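PDB 3BO6: hydrophilic protein, virA protein from Chromobacterium violaceum, which is a phosphothreonine lyase of the SpvC family, an effector that probably inactivates phosphorylated host kinases by irreversibly eliminating phosphate from phosphothreonine. Local coordinates for residues A[204-207]-A[208-212]. Residues are numbered along the deposited sequence; the frame is centred on the assembly and turned at random. Where two conformers were deposited one is given.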
ATOM      1  N   MET A 204      11.122  -4.852  18.190  1.00  7.48           N
ATOM      2  CA  MET A 204      11.144  -3.775  19.178  0.50  7.39           C
ATOM      3  C   MET A 204      10.194  -2.632  18.847  1.00  9.72           C
ATOM      4  O   MET A 204       9.833  -1.846  19.722  1.00 15.48           O
ATOM      5  CB  MET A 204      12.564  -3.244  19.382  0.50 11.07           C
ATOM      6  CG  MET A 204      13.446  -4.122  20.264  0.50 12.53           C
ATOM      7  SD  MET A 204      12.851  -4.214  21.962  0.50 16.40           S
ATOM      8  CE  MET A 204      11.652  -5.539  21.834  0.50 20.40           C
ATOM      9  N   GLN A 205       9.778  -2.537  17.581  1.00  7.62           N
ATOM     10  CA  GLN A 205       8.822  -1.500  17.193  1.00  8.58           C
ATOM     11  C   GLN A 205       7.414  -2.052  16.883  1.00  7.25           C
ATOM     12  O   GLN A 205       6.521  -1.292  16.489  1.00  7.26           O
ATOM     13  CB  GLN A 205       9.359  -0.677  15.998  1.00  8.16           C
ATOM     14  CG  GLN A 205       9.393  -1.417  14.645  1.00  6.36           C
ATOM     15  CD  GLN A 205      10.059  -0.612  13.527  1.00  6.25           C
ATOM     16  OE1 GLN A 205      10.806   0.335  13.789  1.00  6.55           O
ATOM     17  NE2 GLN A 205       9.794  -0.992  12.273  1.00  6.21           N
ATOM     18  N   SER A 206       7.206  -3.350  17.087  1.00  6.45           N
ATOM     19  CA  SER A 206       5.932  -3.988  16.764  0.50  6.99           C
ATOM     20  C   SER A 206       4.758  -3.436  17.565  1.00  7.37           C
ATOM     21  O   SER A 206       3.695  -3.158  17.023  1.00  8.19           O
ATOM     22  CB  SER A 206       6.031  -5.496  16.971  0.50  8.45           C
ATOM     23  OG  SER A 206       4.803  -6.123  16.668  0.50 15.15           O
ATOM     24  N   GLN A 207       4.937  -3.294  18.872  1.00  8.27           N
ATOM     25  CA  GLN A 207       3.836  -2.829  19.703  0.50  9.66           C
ATOM     26  C   GLN A 207       3.448  -1.394  19.346  1.00  7.80           C
ATOM     27  O   GLN A 207       2.254  -1.077  19.229  1.00  8.01           O
ATOM     28  CB  GLN A 207       4.182  -2.957  21.186  0.50 10.56           C
ATOM     29  CG  GLN A 207       3.003  -2.654  22.100  0.50 15.75           C
ATOM     30  CD  GLN A 207       1.814  -3.551  21.829  0.50 16.25           C
ATOM     31  OE1 GLN A 207       1.960  -4.670  21.335  0.50 18.28           O
ATOM     32  NE2 GLN A 207       0.620  -3.059  22.151  0.50 21.27           N
ATOM     33  N   ALA A 208       4.445  -0.540  19.131  1.00  8.39           N
ATOM     34  CA  ALA A 208       4.177   0.834  18.726  1.00  9.70           C
ATOM     35  C   ALA A 208       3.386   0.860  17.422  1.00  7.38           C
ATOM     36  O   ALA A 208       2.417   1.630  17.276  1.00  7.76           O
ATOM     37  CB  ALA A 208       5.468   1.629  18.586  1.00 12.55           C
ATOM     38  N   LEU A 209       3.778   0.024  16.458  1.00  5.55           N
ATOM     39  CA  LEU A 209       3.053   0.017  15.197  1.00  5.57           C
ATOM     40  C   LEU A 209       1.632  -0.507  15.341  1.00  6.32           C
ATOM     41  O   LEU A 209       0.708   0.023  14.728  1.00  6.30           O
ATOM     42  CB  LEU A 209       3.804  -0.777  14.120  1.00  4.85           C
ATOM     43  CG  LEU A 209       5.047  -0.099  13.528  1.00  5.15           C
ATOM     44  CD1 LEU A 209       5.806  -1.066  12.617  1.00  6.79           C
ATOM     45  CD2 LEU A 209       4.677   1.178  12.763  1.00  7.47           C
ATOM     46  N   ARG A 210       1.440  -1.541  16.165  1.00  5.10           N
ATOM     47  CA  ARG A 210       0.081  -2.078  16.396  1.00  7.18           C
ATOM     48  C   ARG A 210      -0.822  -1.040  17.069  1.00  7.34           C
ATOM     49  O   ARG A 210      -2.049  -1.113  16.966  1.00  9.31           O
ATOM     50  CB  ARG A 210       0.126  -3.346  17.256  1.00  8.19           C
ATOM     51  CG  ARG A 210       0.652  -4.598  16.555  1.00  9.51           C
ATOM     52  CD  ARG A 210       0.466  -5.825  17.451  1.00 20.56           C
ATOM     53  NE  ARG A 210       1.417  -5.833  18.556  1.00 30.11           N
ATOM     54  CZ  ARG A 210       2.543  -6.541  18.557  1.00 32.56           C
ATOM     55  NH1 ARG A 210       3.364  -6.491  19.599  1.00 30.26           N
ATOM     56  NH2 ARG A 210       2.838  -7.306  17.517  1.00 33.88           N
ATOM     57  N   GLU A 211      -0.208  -0.082  17.755  1.00  5.90           N
ATOM     58  CA  GLU A 211      -0.941   1.011  18.387  1.00  7.65           C
ATOM     59  C   GLU A 211      -1.191   2.232  17.493  1.00  7.91           C
ATOM     60  O   GLU A 211      -1.887   3.155  17.901  1.00  9.02           O
ATOM     61  CB  GLU A 211      -0.279   1.417  19.716  1.00  7.75           C
ATOM     62  CG  GLU A 211      -0.283   0.267  20.723  1.00 10.21           C
ATOM     63  CD  GLU A 211       0.308   0.625  22.071  1.00 17.80           C
ATOM     64  OE1 GLU A 211       0.678   1.795  22.293  1.00 19.43           O
ATOM     65  OE2 GLU A 211       0.393  -0.292  22.906  1.00 18.73           O
ATOM     66  N   GLU A 212      -0.632   2.256  16.283  1.00  4.87           N
ATOM     67  CA  GLU A 212      -0.906   3.360  15.370  1.00  5.16           C
ATOM     68  C   GLU A 212      -2.394   3.452  15.091  1.00  5.45           C
ATOM     69  O   GLU A 212      -3.001   2.481  14.652  1.00  5.14           O
ATOM     70  CB  GLU A 212      -0.184   3.137  14.038  1.00  6.69           C
ATOM     71  CG  GLU A 212       1.318   3.426  14.086  1.00  5.60           C
ATOM     72  CD  GLU A 212       1.641   4.922  14.062  1.00  8.59           C
ATOM     73  OE1 GLU A 212       0.808   5.726  13.585  1.00 10.41           O
ATOM     74  OE2 GLU A 212       2.762   5.287  14.491  1.00 10.07           O
TER
HETATM   75  O   HOH W   1       7.158  -0.941  20.234  1.00 11.94           O
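Gln207 meets Arg210 with one end of its amide and Glu211 with the other, a worked example of how a short helix can link side chains three and four residues apart. From Gln207 CB, which lies 4.0 Å from Arg210 NH1, the chain sets out with CG anti to the backbone N (chi1 -173°), and Gln207 CG then passes 3.6 Å from Glu211 OE2. A bend at chi2 spreads the amide across the two partners. In the conformer given, one of two, Gln207 OE1 accepts from Arg210 NH1 at 2.9 Å and from Arg210 NE at 3.1 Å; it lies in the guanidinium plane, although NE stands well above the carbonyl plane of the amide. At the other tip, Gln207 NE2 gives a nearly straight bond to Glu211 OE2 (2.9 Å, 167°), reaching the anti side of a carboxylate turned 82° from the amide. The neutral amide thus bridges a guanidinium and a carboxylate, and would probably be polarised by both. Ser206 O accepts from Arg210 N and lies over one guanidinium face. Gln205 O receives Leu209 N, while Gln205 NE2 bonds to Ser179 O and Gly198 O. Helix 206-210 precedes helix 213-219, whose N-cap is Glu212, and Leu209 packs on loop residues Val181 and Ser197 and on Arg192 of edge strand 189-193.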